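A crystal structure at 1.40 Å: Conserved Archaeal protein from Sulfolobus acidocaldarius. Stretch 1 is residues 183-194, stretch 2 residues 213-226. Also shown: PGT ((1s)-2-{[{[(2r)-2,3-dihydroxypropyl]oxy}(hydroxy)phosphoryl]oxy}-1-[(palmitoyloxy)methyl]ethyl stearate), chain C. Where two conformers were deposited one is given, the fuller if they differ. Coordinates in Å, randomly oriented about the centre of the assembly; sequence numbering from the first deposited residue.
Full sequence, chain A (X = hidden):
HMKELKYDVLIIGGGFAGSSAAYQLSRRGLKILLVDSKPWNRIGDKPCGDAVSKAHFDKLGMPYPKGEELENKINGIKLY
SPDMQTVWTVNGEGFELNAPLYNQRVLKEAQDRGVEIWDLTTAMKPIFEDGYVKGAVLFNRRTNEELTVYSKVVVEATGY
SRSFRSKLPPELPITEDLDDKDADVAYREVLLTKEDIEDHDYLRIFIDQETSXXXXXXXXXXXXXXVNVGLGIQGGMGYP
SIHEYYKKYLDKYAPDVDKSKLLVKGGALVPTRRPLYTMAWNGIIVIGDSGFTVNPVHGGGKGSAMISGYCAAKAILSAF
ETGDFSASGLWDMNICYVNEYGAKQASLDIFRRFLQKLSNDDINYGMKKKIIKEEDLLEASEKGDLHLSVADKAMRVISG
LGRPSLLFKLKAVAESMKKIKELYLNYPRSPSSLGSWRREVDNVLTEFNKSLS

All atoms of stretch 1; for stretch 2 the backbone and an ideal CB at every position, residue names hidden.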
ATOM      1  N   ALA A 183      -7.357   6.680  -5.169  1.00 10.92           N
ATOM      2  CA  ALA A 183      -6.160   7.014  -4.410  1.00 11.42           C
ATOM      3  C   ALA A 183      -6.486   8.154  -3.469  1.00 12.13           C
ATOM      4  O   ALA A 183      -7.497   8.848  -3.646  1.00 12.58           O
ATOM      5  CB  ALA A 183      -5.010   7.418  -5.351  1.00 14.92           C
ATOM      6  N   ASP A 184      -5.662   8.298  -2.445  1.00 11.87           N
ATOM      7  CA  ASP A 184      -5.715   9.457  -1.576  0.51 14.55           C
ATOM      8  C   ASP A 184      -4.434  10.272  -1.752  1.00 13.64           C
ATOM      9  O   ASP A 184      -3.392   9.745  -2.127  1.00 15.91           O
ATOM     10  CB  ASP A 184      -5.892   9.036  -0.103  0.51 12.99           C
ATOM     11  CG  ASP A 184      -7.345   8.707   0.257  0.51 19.48           C
ATOM     12  OD1 ASP A 184      -8.086   8.235  -0.629  0.51 16.30           O
ATOM     13  OD2 ASP A 184      -7.750   8.911   1.433  0.51 15.27           O
ATOM     14  N   VAL A 185      -4.516  11.559  -1.468  1.00 12.91           N
ATOM     15  CA  VAL A 185      -3.314  12.344  -1.291  1.00 13.81           C
ATOM     16  C   VAL A 185      -3.157  12.397   0.223  1.00 12.67           C
ATOM     17  O   VAL A 185      -4.143  12.532   0.967  1.00 13.67           O
ATOM     18  CB  VAL A 185      -3.414  13.746  -1.927  1.00 17.10           C
ATOM     19  CG1 VAL A 185      -4.613  14.486  -1.431  1.00 21.50           C
ATOM     20  CG2 VAL A 185      -2.149  14.560  -1.649  1.00 18.06           C
ATOM     21  N   ALA A 186      -1.934  12.238   0.698  1.00 11.88           N
ATOM     22  CA  ALA A 186      -1.682  12.224   2.128  1.00 13.20           C
ATOM     23  C   ALA A 186      -0.450  13.073   2.437  1.00 12.94           C
ATOM     24  O   ALA A 186       0.456  13.204   1.611  1.00 14.75           O
ATOM     25  CB  ALA A 186      -1.518  10.801   2.629  1.00 14.67           C
ATOM     26  N   TYR A 187      -0.432  13.678   3.617  1.00 12.37           N
ATOM     27  CA  TYR A 187       0.603  14.619   4.003  1.00 12.18           C
ATOM     28  C   TYR A 187       0.884  14.432   5.474  1.00 13.89           C
ATOM     29  O   TYR A 187      -0.058  14.206   6.253  1.00 13.75           O
ATOM     30  CB  TYR A 187       0.103  16.049   3.771  1.00 14.39           C
ATOM     31  CG  TYR A 187       1.047  17.101   4.298  1.00 15.09           C
ATOM     32  CD1 TYR A 187       2.154  17.496   3.563  1.00 15.03           C
ATOM     33  CD2 TYR A 187       0.840  17.690   5.542  1.00 17.18           C
ATOM     34  CE1 TYR A 187       3.021  18.437   4.049  1.00 17.25           C
ATOM     35  CE2 TYR A 187       1.713  18.633   6.033  1.00 17.03           C
ATOM     36  CZ  TYR A 187       2.799  19.009   5.282  1.00 16.54           C
ATOM     37  OH  TYR A 187       3.703  19.952   5.735  1.00 20.09           O
ATOM     38  N   ARG A 188       2.144  14.526   5.874  1.00 13.91           N
ATOM     39  CA  ARG A 188       2.479  14.399   7.284  1.00 14.32           C
ATOM     40  C   ARG A 188       3.675  15.247   7.680  1.00 14.97           C
ATOM     41  O   ARG A 188       4.524  15.598   6.846  1.00 15.60           O
ATOM     42  CB  ARG A 188       2.758  12.934   7.650  1.00 16.04           C
ATOM     43  CG  ARG A 188       4.026  12.315   7.021  1.00 16.02           C
ATOM     44  CD  ARG A 188       5.287  12.583   7.876  1.00 16.72           C
ATOM     45  NE  ARG A 188       6.493  11.928   7.379  1.00 18.05           N
ATOM     46  CZ  ARG A 188       7.244  12.394   6.388  1.00 17.44           C
ATOM     47  NH1 ARG A 188       6.901  13.510   5.764  1.00 17.54           N
ATOM     48  NH2 ARG A 188       8.346  11.743   6.016  1.00 18.04           N
ATOM     49  N   GLU A 189       3.759  15.532   8.977  1.00 15.04           N
ATOM     50  CA  GLU A 189       4.944  16.120   9.581  1.00 15.89           C
ATOM     51  C   GLU A 189       5.383  15.290  10.776  1.00 16.26           C
ATOM     52  O   GLU A 189       4.576  14.585  11.377  1.00 16.46           O
ATOM     53  CB  GLU A 189       4.684  17.577  10.003  1.00 17.72           C
ATOM     54  CG  GLU A 189       4.149  18.418   8.868  1.00 17.94           C
ATOM     55  CD  GLU A 189       3.925  19.867   9.217  1.00 18.07           C
ATOM     56  OE1 GLU A 189       3.801  20.197  10.422  1.00 20.07           O
ATOM     57  OE2 GLU A 189       3.864  20.680   8.271  1.00 21.29           O
ATOM     58  N   VAL A 190       6.668  15.335  11.099  1.00 18.10           N
ATOM     59  CA  VAL A 190       7.131  14.782  12.360  1.00 18.60           C
ATOM     60  C   VAL A 190       7.549  15.946  13.247  1.00 21.79           C
ATOM     61  O   VAL A 190       8.373  16.771  12.847  1.00 23.58           O
ATOM     62  CB  VAL A 190       8.281  13.775  12.178  1.00 19.76           C
ATOM     63  CG1 VAL A 190       8.867  13.394  13.533  1.00 24.08           C
ATOM     64  CG2 VAL A 190       7.781  12.547  11.450  1.00 18.84           C
ATOM     65  N   LEU A 191       6.958  16.016  14.440  1.00 20.01           N
ATOM     66  CA  LEU A 191       7.181  17.122  15.362  1.00 21.48           C
ATOM     67  C   LEU A 191       7.480  16.628  16.769  1.00 23.53           C
ATOM     68  O   LEU A 191       7.028  15.558  17.172  1.00 24.21           O
ATOM     69  CB  LEU A 191       5.931  18.009  15.409  1.00 25.90           C
ATOM     70  CG  LEU A 191       5.552  18.708  14.103  1.00 26.47           C
ATOM     71  CD1 LEU A 191       4.068  18.577  13.860  1.00 33.41           C
ATOM     72  CD2 LEU A 191       5.953  20.173  14.151  1.00 36.30           C
ATOM     73  N   LEU A 192       8.238  17.426  17.518  1.00 25.66           N
ATOM     74  CA  LEU A 192       8.397  17.204  18.951  1.00 26.78           C
ATOM     75  C   LEU A 192       7.161  17.715  19.685  1.00 23.00           C
ATOM     76  O   LEU A 192       6.469  18.610  19.195  1.00 28.57           O
ATOM     77  CB  LEU A 192       9.640  17.929  19.470  1.00 27.53           C
ATOM     78  CG  LEU A 192      10.945  17.550  18.769  1.00 30.65           C
ATOM     79  CD1 LEU A 192      12.150  18.232  19.412  1.00 32.74           C
ATOM     80  CD2 LEU A 192      11.121  16.041  18.765  1.00 30.05           C
ATOM     81  N   THR A 193       6.867  17.136  20.847  1.00 27.55           N
ATOM     82  CA  THR A 193       5.713  17.551  21.645  1.00 28.14           C
ATOM     83  C   THR A 193       6.146  18.216  22.952  1.00 31.78           C
ATOM     84  O   THR A 193       7.239  17.956  23.462  1.00 32.21           O
ATOM     85  CB  THR A 193       4.786  16.369  21.978  1.00 31.08           C
ATOM     86  OG1 THR A 193       5.471  15.450  22.841  1.00 31.63           O
ATOM     87  CG2 THR A 193       4.366  15.649  20.704  1.00 26.18           C
ATOM     88  N   LYS A 194       5.277  19.069  23.489  1.00 29.14           N
ATOM     89  CA  LYS A 194       5.584  19.831  24.701  1.00 27.61           C
ATOM     90  C   LYS A 194       5.213  19.051  25.953  1.00 40.84           C
ATOM     91  O   LYS A 194       5.720  19.317  27.041  1.00 49.37           O
ATOM     92  CB  LYS A 194       4.823  21.155  24.702  1.00 33.78           C
ATOM     93  CG  LYS A 194       4.909  21.954  23.419  1.00 34.76           C
ATOM     94  CD  LYS A 194       4.116  23.246  23.564  1.00 47.18           C
ATOM     95  CE  LYS A 194       3.748  23.848  22.216  1.00 43.98           C
ATOM     96  NZ  LYS A 194       2.906  25.066  22.380  1.00 54.35           N
ATOM     97  N   UNK A 213     -11.831  14.407   4.401  1.00 14.71           N
ATOM     98  CA  UNK A 213     -12.835  13.690   3.605  1.00 15.28           C
ATOM     99  C   UNK A 213     -12.265  12.526   2.803  1.00 14.39           C
ATOM    100  O   UNK A 213     -11.325  12.683   2.016  1.00 13.91           O
ATOM    101  CB  UNK A 213     -13.523  14.666   2.648  1.00 15.28           C
ATOM    102  N   UNK A 214     -12.824  11.345   3.033  1.00 14.27           N
ATOM    103  CA  UNK A 214     -12.415  10.172   2.293  1.00 13.79           C
ATOM    104  C   UNK A 214     -11.161   9.500   2.803  1.00 13.87           C
ATOM    105  O   UNK A 214     -10.694   8.534   2.205  1.00 15.84           O
ATOM    106  CB  UNK A 214     -12.212  10.551   0.825  1.00 13.79           C
ATOM    107  N   UNK A 215     -10.605  10.011   3.898  1.00 13.27           N
ATOM    108  CA  UNK A 215      -9.435   9.406   4.518  1.00 12.69           C
ATOM    109  C   UNK A 215      -9.564   9.484   6.023  1.00 12.58           C
ATOM    110  O   UNK A 215     -10.592   9.107   6.590  1.00 14.95           O
ATOM    111  CB  UNK A 215      -8.148  10.090   4.051  1.00 12.69           C
ATOM    112  N   UNK A 216      -8.518   9.957   6.671  1.00 12.74           N
ATOM    113  CA  UNK A 216      -8.526  10.165   8.107  1.00 11.98           C
ATOM    114  C   UNK A 216      -7.315  10.978   8.522  1.00 11.61           C
ATOM    115  O   UNK A 216      -6.376  11.153   7.742  1.00 12.63           O
ATOM    116  CB  UNK A 216      -8.555   8.827   8.849  1.00 11.98           C
ATOM    117  N   UNK A 217      -7.365  11.494   9.747  1.00 11.29           N
ATOM    118  CA  UNK A 217      -6.222  12.103  10.406  1.00 11.14           C
ATOM    119  C   UNK A 217      -5.543  11.059  11.268  1.00 12.64           C
ATOM    120  O   UNK A 217      -6.189  10.115  11.748  1.00 12.50           O
ATOM    121  CB  UNK A 217      -6.642  13.314  11.242  1.00 11.14           C
ATOM    122  N   UNK A 218      -4.241  11.226  11.487  1.00 12.53           N
ATOM    123  CA  UNK A 218      -3.548  10.311  12.375  1.00 12.60           C
ATOM    124  C   UNK A 218      -2.520  10.997  13.241  1.00 13.61           C
ATOM    125  O   UNK A 218      -2.038  12.085  12.920  1.00 14.05           O
ATOM    126  CB  UNK A 218      -2.873   9.205  11.562  1.00 12.60           C
ATOM    127  N   UNK A 219      -2.165  10.322  14.332  1.00 13.81           N
ATOM    128  CA  UNK A 219      -1.195  10.795  15.305  1.00 13.57           C
ATOM    129  C   UNK A 219      -0.458   9.523  15.728  1.00 12.56           C
ATOM    130  O   UNK A 219      -0.971   8.737  16.532  1.00 15.38           O
ATOM    131  CB  UNK A 219      -1.842  11.529  16.481  1.00 13.57           C
ATOM    132  N   UNK A 220       0.718   9.306  15.138  1.00 14.47           N
ATOM    133  CA  UNK A 220       1.476   8.069  15.320  1.00 13.80           C
ATOM    134  C   UNK A 220       2.721   8.395  16.158  1.00 17.21           C
ATOM    135  O   UNK A 220       3.686   8.966  15.631  1.00 17.34           O
ATOM    136  CB  UNK A 220       1.859   7.449  13.975  1.00 13.80           C
ATOM    137  N   UNK A 221       2.718   8.037  17.457  1.00 16.73           N
ATOM    138  CA  UNK A 221       3.886   8.408  18.271  1.00 17.86           C
ATOM    139  C   UNK A 221       5.151   7.675  17.838  1.00 20.00           C
ATOM    140  O   UNK A 221       5.128   6.467  17.562  1.00 19.57           O
ATOM    141  CB  UNK A 221       3.610   8.119  19.748  1.00 17.86           C
ATOM    142  N   UNK A 222       6.245   8.426  17.780  1.00 19.67           N
ATOM    143  CA  UNK A 222       7.565   7.881  17.477  1.00 21.94           C
ATOM    144  C   UNK A 222       8.460   7.881  18.718  1.00 23.87           C
ATOM    145  O   UNK A 222       9.668   7.635  18.626  1.00 25.46           O
ATOM    146  CB  UNK A 222       8.224   8.682  16.352  1.00 21.94           C
ATOM    147  N   UNK A 223       7.856   8.149  19.870  1.00 21.74           N
ATOM    148  CA  UNK A 223       8.562   8.221  21.135  1.00 23.89           C
ATOM    149  C   UNK A 223       7.628   8.854  22.144  1.00 24.30           C
ATOM    150  O   UNK A 223       6.440   9.044  21.861  1.00 24.64           O
ATOM    151  CB  UNK A 223       9.868   9.009  21.011  1.00 23.89           C
ATOM    152  N   UNK A 224       8.161   9.195  23.312  1.00 24.48           N
ATOM    153  CA  UNK A 224       7.363   9.801  24.365  1.00 25.97           C
ATOM    154  C   UNK A 224       7.068  11.267  24.062  1.00 28.33           C
ATOM    155  O   UNK A 224       6.132  11.845  24.619  1.00 27.85           O
ATOM    156  CB  UNK A 224       8.079   9.674  25.711  1.00 25.97           C
ATOM    157  N   UNK A 225       7.870  11.864  23.186  1.00 24.53           N
ATOM    158  CA  UNK A 225       7.786  13.295  22.903  1.00 28.57           C
ATOM    159  C   UNK A 225       7.995  13.621  21.427  1.00 24.99           C
ATOM    160  O   UNK A 225       8.466  14.699  21.082  1.00 27.41           O
ATOM    161  CB  UNK A 225       8.818  14.050  23.743  1.00 28.57           C
ATOM    162  N   UNK A 226       7.637  12.684  20.554  1.00 22.87           N
ATOM    163  CA  UNK A 226       7.819  12.879  19.124  1.00 23.87           C
ATOM    164  C   UNK A 226       6.707  12.149  18.394  1.00 20.53           C
ATOM    165  O   UNK A 226       6.368  11.023  18.744  1.00 23.28           O
ATOM    166  CB  UNK A 226       9.193  12.388  18.665  1.00 23.87           C
TER
HETATM  167  C48 PGT C 502     -10.793   5.401   3.983  1.00 35.70           C
HETATM  168  C47 PGT C 502      -9.962   4.880   2.828  1.00 36.57           C
HETATM  169  C46 PGT C 502      -8.705   5.714   2.697  1.00 40.41           C
HETATM  170  C45 PGT C 502      -7.955   5.704   4.015  1.00 37.95           C
HETATM  171  C44 PGT C 502      -6.477   5.944   3.789  1.00 33.93           C
HETATM  172  C43 PGT C 502      -6.109   7.353   4.216  1.00 29.17           C
HETATM  173  C42 PGT C 502      -4.673   7.614   3.821  1.00 37.45           C
HETATM  174  C41 PGT C 502      -3.795   6.721   4.661  1.00 37.56           C
HETATM  175  C40 PGT C 502      -2.430   7.338   4.833  1.00 26.52           C
HETATM  176  C39 PGT C 502      -1.884   6.851   6.157  1.00 21.55           C
HETATM  177  C38 PGT C 502      -1.857   5.344   6.166  1.00 21.64           C
HETATM  178  C37 PGT C 502      -1.478   4.874   7.550  1.00 20.53           C
HETATM  179  C36 PGT C 502      -1.350   3.371   7.516  1.00 23.04           C
HETATM  180  C35 PGT C 502      -1.304   2.808   8.917  1.00 24.29           C
HETATM  181  C34 PGT C 502      -1.116   1.305   8.833  1.00 27.05           C
HETATM  182  C33 PGT C 502      -1.386   0.634  10.162  1.00 40.05           C
HETATM  183  C32 PGT C 502      -0.438  -0.529  10.387  1.00 44.73           C
HETATM  184  C31 PGT C 502      -0.875  -1.787   9.653  1.00 74.75           C
HETATM  185  O31 PGT C 502      -0.072  -2.327   8.915  1.00 62.53           O
HETATM  186  O2  PGT C 502      -2.176  -2.331   9.796  1.00 90.64           O
HETATM  187  C2  PGT C 502      -2.316  -3.445  10.659  1.00 59.88           C
HETATM  188  C1  PGT C 502      -1.928  -4.758  10.011  1.00 38.86           C
HETATM  189  O3P PGT C 502      -1.201  -4.688   8.800  1.00 47.77           O
HETATM  190  P   PGT C 502      -1.868  -5.287   7.491  1.00 35.23           P
HETATM  191  O1P PGT C 502      -3.317  -4.858   7.565  1.00 34.25           O
HETATM  192  O2P PGT C 502      -1.218  -4.748   6.226  1.00 27.37           O
HETATM  193  O4P PGT C 502      -1.804  -6.877   7.435  1.00 87.28           O
HETATM  194  C4  PGT C 502      -1.496  -7.672   8.562  1.00 59.92           C
HETATM  195  C5  PGT C 502      -1.635  -9.144   8.244  1.00 73.23           C
HETATM  196  O5  PGT C 502      -0.406  -9.792   8.474  1.00 70.98           O
HETATM  197  C6  PGT C 502      -2.047  -9.313   6.801  1.00 54.01           C
HETATM  198  O6  PGT C 502      -0.983  -9.817   6.026  1.00 42.32           O
HETATM  199  C3  PGT C 502      -3.762  -3.657  11.071  1.00 60.42           C
HETATM  200  O3  PGT C 502      -4.280  -2.612  11.859  1.00 58.66           O
HETATM  201  C11 PGT C 502      -5.651  -2.390  11.627  1.00 52.27           C
HETATM  202  O11 PGT C 502      -6.412  -3.334  11.551  1.00 49.31           O
HETATM  203  C12 PGT C 502      -6.174  -0.979  11.461  1.00 47.25           C
HETATM  204  C13 PGT C 502      -7.670  -0.933  11.691  1.00 38.70           C
HETATM  205  C14 PGT C 502      -8.156   0.488  11.492  1.00 51.67           C
HETATM  206  C15 PGT C 502      -8.725   0.656  10.099  1.00 52.48           C
HETATM  207  C16 PGT C 502      -9.337   2.033   9.947  1.00 39.09           C
HETATM  208  C17 PGT C 502     -10.736   1.886   9.390  1.00 37.16           C
HETATM  209  C18 PGT C 502     -11.498   3.188   9.515  1.00 49.04           C
HETATM  210  C19 PGT C 502     -12.969   2.947   9.242  1.00 69.04           C
HETATM  211  C20 PGT C 502     -13.608   2.175  10.380  1.00 63.92           C
HETATM  212  C21 PGT C 502     -14.759   2.976  10.956  1.00 44.21           C
HETATM  213  C22 PGT C 502     -15.846   2.053  11.465  1.00 44.62           C
HETATM  214  C23 PGT C 502     -17.163   2.799  11.451  1.00 37.91           C
HETATM  215  C24 PGT C 502     -18.310   1.842  11.684  1.00 47.78           C
HETATM  216  C25 PGT C 502     -19.332   1.990  10.577  1.00 44.25           C
HETATM  217  C26 PGT C 502     -19.606   0.639   9.950  1.00 36.43           C

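Position 213 finds nothing of stretch 1 within 5.5 Å of its CB. Many residues would suit, proline among them; it is P213.

At 214 the backbone turns to a phi of +82°, a value that by itself favours glycine, and the residue is G214. Its carbonyl O lies 3.1 Å from D184 OD2, but both are acceptors, so this is proximity without a hydrogen bond. Position 215 is more decisive. Its ideal CB would sit 2.9 Å from D184 OD2, a clash, so only a residue without a side chain fits beside this carboxylate. G215 lets its CA approach D184 OD2 to 3.5 Å.

Positions 216 and 217 point away from stretch 1. The lipid chain near 216 invites a large apolar or aromatic group, and Y216 lays one ring face against PGT C43. Stretch 1 sets no limit at 217, so many types would do; it is W217.

The CB at 218 points sideways, with no atom of stretch 1 within 5.5 Å. Filling the gap to A186 and R188 suits a long side chain, aromatic or aliphatic, and the acyl chain nearby favours an apolar one. W218 reaches across: CZ2 lies 3.7 Å from R188 CB, while CH2 meets A186 CB at 4.2 Å near the plane of the ring. One face covers PGT C39.

Position 219 is also sideways, so only a long residue could reach stretch 1. Y219 extends until its OH is 4.0 Å from T193 CG2. Positions 220 and 221 are out of reach. The lipid near 220 suits an apolar group; F220 brings CZ to 3.9 Å from PGT C35. At 221 a phi of -67° allows proline among many others; it is P221.

Position 222 points toward V190 from a distance, so a long aliphatic stem suits. K222 CE comes 4.0 Å from V190 CG2. Position 223 is out of reach, and its phi/psi of 167/-170 is a conformation glycine adopts readily; it is G223. Position 224 points its CB away, so a long polar group would do; it is K224.

At 225 the main chain does the work whatever the side chain: its carbonyl O accepts from T193 N at 2.9 Å. The ideal CB is 3.7 Å from T193 OG1, a place for a small or polar group. N225 sets OD1 3.6 Å from T193 OG1, without a hydrogen bond between them.

Position 226 pairs with L192 as an antiparallel, non-hydrogen-bonded bridge. With V190 and L192 beside its CB, an apolar stem suits. K226 packs CG 3.8 Å from V190 CG1, while its end leads away.

Stretch 2 213-226: PGGYWWYFPKGKNK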
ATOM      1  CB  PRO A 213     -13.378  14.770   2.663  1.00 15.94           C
ATOM      2  CG  PRO A 213     -12.331  15.829   2.643  1.00 17.14           C
ATOM      3  CD  PRO A 213     -11.749  15.827   4.021  1.00 14.43           C
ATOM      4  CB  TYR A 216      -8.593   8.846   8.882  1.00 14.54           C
ATOM      5  CG  TYR A 216      -7.508   7.809   8.646  1.00 13.15           C
ATOM      6  CD1 TYR A 216      -6.231   7.962   9.188  1.00 12.97           C
ATOM      7  CD2 TYR A 216      -7.781   6.625   7.958  1.00 16.07           C
ATOM      8  CE1 TYR A 216      -5.248   6.988   9.025  1.00 15.09           C
ATOM      9  CE2 TYR A 216      -6.799   5.645   7.792  1.00 16.50           C
ATOM     10  CZ  TYR A 216      -5.543   5.834   8.332  1.00 16.46           C
ATOM     11  OH  TYR A 216      -4.562   4.875   8.194  1.00 18.98           O
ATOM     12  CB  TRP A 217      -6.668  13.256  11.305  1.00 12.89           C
ATOM     13  CG  TRP A 217      -6.734  14.596  10.637  1.00 14.19           C
ATOM     14  CD1 TRP A 217      -7.785  15.112   9.922  1.00 13.23           C
ATOM     15  CD2 TRP A 217      -5.723  15.607  10.657  1.00 13.24           C
ATOM     16  NE1 TRP A 217      -7.474  16.380   9.486  1.00 14.90           N
ATOM     17  CE2 TRP A 217      -6.215  16.705   9.924  1.00 12.11           C
ATOM     18  CE3 TRP A 217      -4.449  15.690  11.223  1.00 13.45           C
ATOM     19  CZ2 TRP A 217      -5.473  17.873   9.745  1.00 13.30           C
ATOM     20  CZ3 TRP A 217      -3.720  16.851  11.051  1.00 15.38           C
ATOM     21  CH2 TRP A 217      -4.238  17.929  10.328  1.00 15.92           C
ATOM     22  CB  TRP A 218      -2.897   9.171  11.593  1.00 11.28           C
ATOM     23  CG  TRP A 218      -1.676   9.531  10.791  1.00 11.32           C
ATOM     24  CD1 TRP A 218      -0.392   9.632  11.250  1.00 14.29           C
ATOM     25  CD2 TRP A 218      -1.617   9.771   9.376  1.00 11.77           C
ATOM     26  NE1 TRP A 218       0.456   9.952  10.214  1.00 13.13           N
ATOM     27  CE2 TRP A 218      -0.270  10.034   9.053  1.00 13.10           C
ATOM     28  CE3 TRP A 218      -2.578   9.803   8.355  1.00 12.39           C
ATOM     29  CZ2 TRP A 218       0.143  10.309   7.749  1.00 13.14           C
ATOM     30  CZ3 TRP A 218      -2.174  10.085   7.073  1.00 12.47           C
ATOM     31  CH2 TRP A 218      -0.820  10.329   6.775  1.00 12.57           C
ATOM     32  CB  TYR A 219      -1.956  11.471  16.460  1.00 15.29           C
ATOM     33  CG  TYR A 219      -1.144  12.041  17.606  1.00 15.81           C
ATOM     34  CD1 TYR A 219      -0.655  11.218  18.613  1.00 16.75           C
ATOM     35  CD2 TYR A 219      -0.936  13.414  17.721  1.00 18.00           C
ATOM     36  CE1 TYR A 219       0.045  11.738  19.687  1.00 19.34           C
ATOM     37  CE2 TYR A 219      -0.234  13.948  18.799  1.00 19.15           C
ATOM     38  CZ  TYR A 219       0.251  13.098  19.776  1.00 19.87           C
ATOM     39  OH  TYR A 219       0.948  13.587  20.860  1.00 25.29           O
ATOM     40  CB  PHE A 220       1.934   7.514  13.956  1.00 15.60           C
ATOM     41  CG  PHE A 220       0.840   6.901  13.111  1.00 13.75           C
ATOM     42  CD1 PHE A 220      -0.471   6.786  13.551  1.00 13.30           C
ATOM     43  CD2 PHE A 220       1.156   6.412  11.855  1.00 13.87           C
ATOM     44  CE1 PHE A 220      -1.442   6.201  12.742  1.00 14.23           C
ATOM     45  CE2 PHE A 220       0.204   5.833  11.051  1.00 13.60           C
ATOM     46  CZ  PHE A 220      -1.100   5.719  11.491  1.00 14.04           C
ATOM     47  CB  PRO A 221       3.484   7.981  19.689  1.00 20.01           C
ATOM     48  CG  PRO A 221       1.954   7.941  19.664  1.00 16.95           C
ATOM     49  CD  PRO A 221       1.641   7.446  18.274  1.00 16.17           C
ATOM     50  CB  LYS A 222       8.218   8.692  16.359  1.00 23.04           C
ATOM     51  CG  LYS A 222       7.688   8.369  14.965  1.00 25.71           C
ATOM     52  CD  LYS A 222       8.395   9.208  13.907  1.00 27.94           C
ATOM     53  CE  LYS A 222       8.075   8.741  12.495  1.00 24.33           C
ATOM     54  NZ  LYS A 222       8.790   7.476  12.142  1.00 23.80           N
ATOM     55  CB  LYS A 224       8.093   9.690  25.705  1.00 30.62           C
ATOM     56  CG  LYS A 224       8.247   8.268  26.226  1.00 37.35           C
ATOM     57  CD  LYS A 224       7.037   7.863  27.048  1.00 64.46           C
ATOM     58  CE  LYS A 224       6.844   8.796  28.232  1.00 47.50           C
ATOM     59  NZ  LYS A 224       5.526   8.588  28.900  1.00 47.24           N
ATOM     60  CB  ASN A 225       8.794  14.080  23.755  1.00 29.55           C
ATOM     61  CG  ASN A 225       8.399  14.147  25.221  1.00 37.42           C
ATOM     62  OD1 ASN A 225       7.651  15.036  25.637  1.00 44.80           O
ATOM     63  ND2 ASN A 225       8.898  13.206  26.011  1.00 33.65           N
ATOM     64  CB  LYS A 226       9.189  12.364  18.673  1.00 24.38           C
ATOM     65  CG  LYS A 226       9.452  12.534  17.176  1.00 23.07           C
ATOM     66  CD  LYS A 226      10.927  12.366  16.801  1.00 32.95           C
ATOM     67  CE  LYS A 226      11.495  11.041  17.275  1.00 44.38           C
ATOM     68  NZ  LYS A 226      12.965  10.945  16.996  1.00 34.87           N
TER
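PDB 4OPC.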